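Local structure of GNAT family acetyltransferase (Mycobacterium smegmatis, 6C30) at residues S7-P19 with R79-V91. The protein probably transfers an acetyl group from acetyl-coenzyme A to an amino group of a protein substrate, as expected for a RimJ-type N-acetyltransferase of the GNAT family. Residues are numbered along the deposited sequence; the frame is centred on the assembly and turned at random.
Sequences SAVHPGWPDTVGP and RAEARHGRMLPFV
With CG anti to the backbone N (chi1 -179°), the indole of W13 is carried onto A82, P89 and F90, while the F90 ring, its CG anti to the carbonyl carbon (chi1 -64°), reaches back to meet it. Two aliphatic groups share one face of the indole: A82 CB sits 3.5 Å from the centroid of the five-membered ring of W13, and P89 CD lies 3.8 Å from that of the six-membered ring, both as CH-pi contacts. P14 CB covers the opposite face. The far edge of the indole points at the face of F90 in a T-shaped pair, centroids 5.5 Å apart and planes at 69°. L88 adds its CB to W13 CE3 and, through CD2, packs on G12 O, which also accepts a hydrogen bond from H141 NE2 of helix 130-143. At the polar edge, W13 NE1 donates in the ring plane to a water (2.9 Å), which in turn donates to R79 O, so the indole is linked through this water to the C-terminal end of helix 71-83. The N-terminal segment thus closes over the junction between this helix and strand 88-94 of the GNAT sheet, before entering strand 17-22. Between these two strands runs strand 25-31, paired with both, and its P31 also touches W13. The helix finishes in a Schellman motif at G85, whose CA approaches V9 O at 3.4 Å as a CA-H...O contact. Beside it, H10 lays CB against A82 O and CD2 against R83 O, its ring held by a short but bent hydrogen bond from H10 ND1 to W13 O, 2.7 Å, which meets the oxygen from above the carbonyl plane. D15 O, buried without a hydrogen-bonding partner, faces the edge of the F90 ring, 3.3 Å from F90 CE1.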
loop_
_atom_site.group_PDB
_atom_site.type_symbol
_atom_site.label_atom_id
_atom_site.label_comp_id
_atom_site.label_asym_id
_atom_site.label_seq_id
_atom_site.Cartn_x
_atom_site.Cartn_y
_atom_site.Cartn_z
ATOM N N SER A 7 -14.697 -8.457 12.455
ATOM C CA SER A 7 -16.078 -8.915 12.349
ATOM C C SER A 7 -16.304 -10.222 13.094
ATOM O O SER A 7 -15.365 -10.969 13.367
ATOM C CB SER A 7 -16.471 -9.093 10.880
ATOM O OG SER A 7 -17.786 -9.601 10.756
ATOM N N ALA A 8 -17.560 -10.496 13.427
ATOM C CA ALA A 8 -17.927 -11.816 13.908
ATOM C C ALA A 8 -17.980 -12.754 12.711
ATOM O O ALA A 8 -17.477 -13.877 12.759
ATOM C CB ALA A 8 -19.265 -11.781 14.636
ATOM N N VAL A 9 -18.579 -12.263 11.629
ATOM C CA VAL A 9 -18.795 -13.052 10.425
ATOM C C VAL A 9 -17.510 -13.216 9.622
ATOM O O VAL A 9 -17.232 -14.295 9.099
ATOM C CB VAL A 9 -19.875 -12.409 9.523
ATOM C CG1 VAL A 9 -20.092 -13.240 8.265
ATOM C CG2 VAL A 9 -21.181 -12.246 10.292
ATOM N N HIS A 10 -16.719 -12.149 9.527
ATOM C CA HIS A 10 -15.503 -12.211 8.722
ATOM C C HIS A 10 -14.289 -11.612 9.427
ATOM O O HIS A 10 -13.767 -10.579 9.017
ATOM C CB HIS A 10 -15.730 -11.538 7.355
ATOM C CG HIS A 10 -16.354 -10.174 7.418
ATOM N ND1 HIS A 10 -15.627 -9.026 7.658
ATOM C CD2 HIS A 10 -17.632 -9.770 7.212
ATOM C CE1 HIS A 10 -16.432 -7.980 7.623
ATOM N NE2 HIS A 10 -17.655 -8.402 7.355
ATOM N N PRO A 11 -13.805 -12.290 10.479
ATOM C CA PRO A 11 -12.642 -11.789 11.216
ATOM C C PRO A 11 -11.417 -11.630 10.313
ATOM O O PRO A 11 -11.155 -12.496 9.477
ATOM C CB PRO A 11 -12.403 -12.871 12.277
ATOM C CG PRO A 11 -13.041 -14.102 11.709
ATOM C CD PRO A 11 -14.237 -13.616 10.962
ATOM N N GLY A 12 -10.687 -10.533 10.471
ATOM C CA GLY A 12 -9.478 -10.316 9.700
ATOM C C GLY A 12 -9.736 -9.812 8.292
ATOM O O GLY A 12 -8.810 -9.722 7.497
ATOM N N TRP A 13 -10.985 -9.463 7.997
ATOM C CA TRP A 13 -11.352 -8.946 6.674
ATOM C C TRP A 13 -12.294 -7.747 6.784
ATOM O O TRP A 13 -13.231 -7.775 7.580
ATOM C CB TRP A 13 -12.019 -10.032 5.827
ATOM C CG TRP A 13 -12.374 -9.520 4.465
ATOM C CD1 TRP A 13 -13.575 -9.018 4.057
ATOM C CD2 TRP A 13 -11.494 -9.416 3.346
ATOM N NE1 TRP A 13 -13.498 -8.611 2.746
ATOM C CE2 TRP A 13 -12.230 -8.854 2.283
ATOM C CE3 TRP A 13 -10.150 -9.752 3.140
ATOM C CZ2 TRP A 13 -11.670 -8.632 1.024
ATOM C CZ3 TRP A 13 -9.591 -9.524 1.887
ATOM C CH2 TRP A 13 -10.351 -8.969 0.851
ATOM N N PRO A 14 -12.066 -6.693 5.982
ATOM C CA PRO A 14 -10.888 -6.480 5.136
ATOM C C PRO A 14 -9.704 -6.015 5.970
ATOM O O PRO A 14 -9.885 -5.491 7.070
ATOM C CB PRO A 14 -11.345 -5.395 4.151
ATOM C CG PRO A 14 -12.428 -4.668 4.854
ATOM C CD PRO A 14 -13.081 -5.635 5.801
ATOM N N ASP A 15 -8.499 -6.218 5.456
ATOM C CA ASP A 15 -7.290 -5.805 6.156
ATOM C C ASP A 15 -6.160 -5.773 5.149
ATOM O O ASP A 15 -6.304 -6.284 4.028
ATOM C CB ASP A 15 -6.966 -6.765 7.311
ATOM C CG ASP A 15 -6.159 -6.109 8.422
ATOM O OD1 ASP A 15 -5.733 -4.947 8.262
ATOM O OD2 ASP A 15 -5.938 -6.777 9.460
ATOM N N THR A 16 -5.043 -5.173 5.548
ATOM C CA THR A 16 -3.801 -5.302 4.810
ATOM C C THR A 16 -2.837 -6.151 5.630
ATOM O O THR A 16 -3.034 -6.353 6.830
ATOM C CB THR A 16 -3.173 -3.941 4.510
ATOM O OG1 THR A 16 -2.776 -3.311 5.735
ATOM C CG2 THR A 16 -4.166 -3.028 3.802
ATOM N N VAL A 17 -1.809 -6.674 4.974
ATOM C CA VAL A 17 -0.773 -7.436 5.662
ATOM C C VAL A 17 0.573 -6.898 5.199
ATOM O O VAL A 17 0.748 -6.575 4.023
ATOM C CB VAL A 17 -0.868 -8.953 5.388
ATOM C CG1 VAL A 17 0.040 -9.716 6.347
ATOM C CG2 VAL A 17 -2.314 -9.441 5.525
ATOM N N GLY A 18 1.520 -6.778 6.125
ATOM C CA GLY A 18 2.784 -6.134 5.807
ATOM C C GLY A 18 2.666 -4.637 6.028
ATOM O O GLY A 18 1.803 -4.192 6.779
ATOM N N PRO A 19 3.514 -3.841 5.365
ATOM C CA PRO A 19 4.508 -4.260 4.375
ATOM C C PRO A 19 5.766 -4.897 4.963
ATOM O O PRO A 19 6.098 -4.710 6.140
ATOM C CB PRO A 19 4.859 -2.948 3.670
ATOM C CG PRO A 19 4.668 -1.912 4.721
ATOM C CD PRO A 19 3.480 -2.373 5.517
ATOM N N ARG A 79 -15.320 -10.714 -3.307
ATOM C CA ARG A 79 -15.642 -9.834 -2.198
ATOM C C ARG A 79 -16.930 -10.265 -1.487
ATOM O O ARG A 79 -17.036 -10.119 -0.265
ATOM C CB ARG A 79 -15.728 -8.388 -2.693
ATOM C CG ARG A 79 -14.354 -7.849 -3.119
ATOM C CD ARG A 79 -14.374 -6.374 -3.476
ATOM N NE ARG A 79 -14.760 -5.571 -2.328
ATOM C CZ ARG A 79 -13.909 -5.055 -1.446
ATOM N NH1 ARG A 79 -12.594 -5.236 -1.570
ATOM N NH2 ARG A 79 -14.382 -4.351 -0.432
ATOM N N ALA A 80 -17.883 -10.821 -2.230
ATOM C CA ALA A 80 -19.099 -11.344 -1.605
ATOM C C ALA A 80 -18.786 -12.535 -0.695
ATOM O O ALA A 80 -19.280 -12.621 0.432
ATOM C CB ALA A 80 -20.105 -11.728 -2.658
ATOM N N GLU A 81 -17.955 -13.456 -1.176
ATOM C CA GLU A 81 -17.551 -14.575 -0.328
ATOM C C GLU A 81 -16.819 -14.095 0.919
ATOM O O GLU A 81 -16.981 -14.662 2.003
ATOM C CB GLU A 81 -16.673 -15.544 -1.113
ATOM C CG GLU A 81 -17.420 -16.332 -2.164
ATOM C CD GLU A 81 -18.551 -17.142 -1.569
ATOM O OE1 GLU A 81 -18.267 -18.060 -0.773
ATOM O OE2 GLU A 81 -19.724 -16.855 -1.891
ATOM N N ALA A 82 -16.006 -13.051 0.776
ATOM C CA ALA A 82 -15.274 -12.509 1.909
ATOM C C ALA A 82 -16.223 -11.879 2.925
ATOM O O ALA A 82 -16.007 -11.962 4.135
ATOM C CB ALA A 82 -14.242 -11.494 1.433
ATOM N N ARG A 83 -17.275 -11.244 2.417
ATOM C CA ARG A 83 -18.282 -10.627 3.275
ATOM C C ARG A 83 -18.996 -11.681 4.127
ATOM O O ARG A 83 -19.471 -11.395 5.229
ATOM C CB ARG A 83 -19.279 -9.855 2.406
ATOM C CG ARG A 83 -20.097 -8.806 3.125
ATOM C CD ARG A 83 -20.667 -7.785 2.134
ATOM N NE ARG A 83 -21.210 -8.386 0.913
ATOM C CZ ARG A 83 -20.712 -8.207 -0.313
ATOM N NH1 ARG A 83 -19.642 -7.446 -0.512
ATOM N NH2 ARG A 83 -21.291 -8.796 -1.351
ATOM N N HIS A 84 -19.056 -12.903 3.612
ATOM C CA HIS A 84 -19.669 -14.016 4.333
ATOM C C HIS A 84 -18.641 -14.810 5.131
ATOM O O HIS A 84 -18.963 -15.843 5.721
ATOM C CB HIS A 84 -20.410 -14.932 3.359
ATOM C CG HIS A 84 -21.585 -14.279 2.696
ATOM N ND1 HIS A 84 -22.718 -13.908 3.390
ATOM C CD2 HIS A 84 -21.803 -13.927 1.408
ATOM C CE1 HIS A 84 -23.582 -13.357 2.556
ATOM N NE2 HIS A 84 -23.050 -13.354 1.347
ATOM N N GLY A 85 -17.399 -14.338 5.134
ATOM C CA GLY A 85 -16.352 -14.951 5.929
ATOM C C GLY A 85 -15.816 -16.259 5.387
ATOM O O GLY A 85 -15.170 -17.011 6.119
ATOM N N ARG A 86 -16.055 -16.527 4.105
ATOM C CA ARG A 86 -15.627 -17.779 3.500
ATOM C C ARG A 86 -14.318 -17.686 2.718
ATOM O O ARG A 86 -13.710 -18.712 2.417
ATOM C CB ARG A 86 -16.723 -18.314 2.583
ATOM C CG ARG A 86 -17.972 -18.697 3.358
ATOM C CD ARG A 86 -18.933 -19.524 2.512
ATOM N NE ARG A 86 -19.628 -18.727 1.505
ATOM C CZ ARG A 86 -20.866 -18.259 1.646
ATOM N NH1 ARG A 86 -21.550 -18.507 2.753
ATOM N NH2 ARG A 86 -21.419 -17.547 0.676
ATOM N N MET A 87 -13.913 -16.463 2.375
ATOM C CA MET A 87 -12.678 -16.228 1.631
ATOM C C MET A 87 -12.015 -14.956 2.106
ATOM O O MET A 87 -12.674 -14.076 2.664
ATOM C CB MET A 87 -12.947 -16.115 0.131
ATOM C CG MET A 87 -13.555 -17.350 -0.517
ATOM S SD MET A 87 -13.730 -17.206 -2.316
ATOM C CE MET A 87 -12.052 -17.529 -2.830
ATOM N N LEU A 88 -10.705 -14.859 1.880
ATOM C CA LEU A 88 -9.987 -13.585 1.999
ATOM C C LEU A 88 -9.154 -13.424 0.730
ATOM O O LEU A 88 -8.076 -14.014 0.589
ATOM C CB LEU A 88 -9.089 -13.513 3.243
ATOM C CG LEU A 88 -9.786 -13.484 4.613
ATOM C CD1 LEU A 88 -10.159 -14.875 5.118
ATOM C CD2 LEU A 88 -8.899 -12.773 5.630
ATOM N N PRO A 89 -9.665 -12.635 -0.216
ATOM C CA PRO A 89 -9.003 -12.477 -1.515
ATOM C C PRO A 89 -8.051 -11.278 -1.551
ATOM O O PRO A 89 -8.487 -10.133 -1.677
ATOM C CB PRO A 89 -10.178 -12.288 -2.479
ATOM C CG PRO A 89 -11.232 -11.596 -1.632
ATOM C CD PRO A 89 -11.064 -12.162 -0.233
ATOM N N PHE A 90 -6.756 -11.548 -1.433
ATOM C CA PHE A 90 -5.751 -10.495 -1.472
ATOM C C PHE A 90 -5.035 -10.390 -2.808
ATOM O O PHE A 90 -4.936 -11.353 -3.583
ATOM C CB PHE A 90 -4.678 -10.717 -0.398
ATOM C CG PHE A 90 -5.176 -10.658 1.016
ATOM C CD1 PHE A 90 -5.365 -9.431 1.642
ATOM C CD2 PHE A 90 -5.390 -11.826 1.746
ATOM C CE1 PHE A 90 -5.793 -9.371 2.964
ATOM C CE2 PHE A 90 -5.826 -11.773 3.070
ATOM C CZ PHE A 90 -6.029 -10.542 3.674
ATOM N N VAL A 91 -4.501 -9.197 -3.035
ATOM C CA VAL A 91 -3.546 -8.918 -4.099
ATOM C C VAL A 91 -2.162 -8.859 -3.473
ATOM O O VAL A 91 -1.991 -8.321 -2.367
ATOM C CB VAL A 91 -3.876 -7.592 -4.810
ATOM C CG1 VAL A 91 -2.711 -7.103 -5.672
ATOM C CG2 VAL A 91 -5.153 -7.757 -5.636
HETATM O O HOH W 1 -15.620 -8.044 0.879
#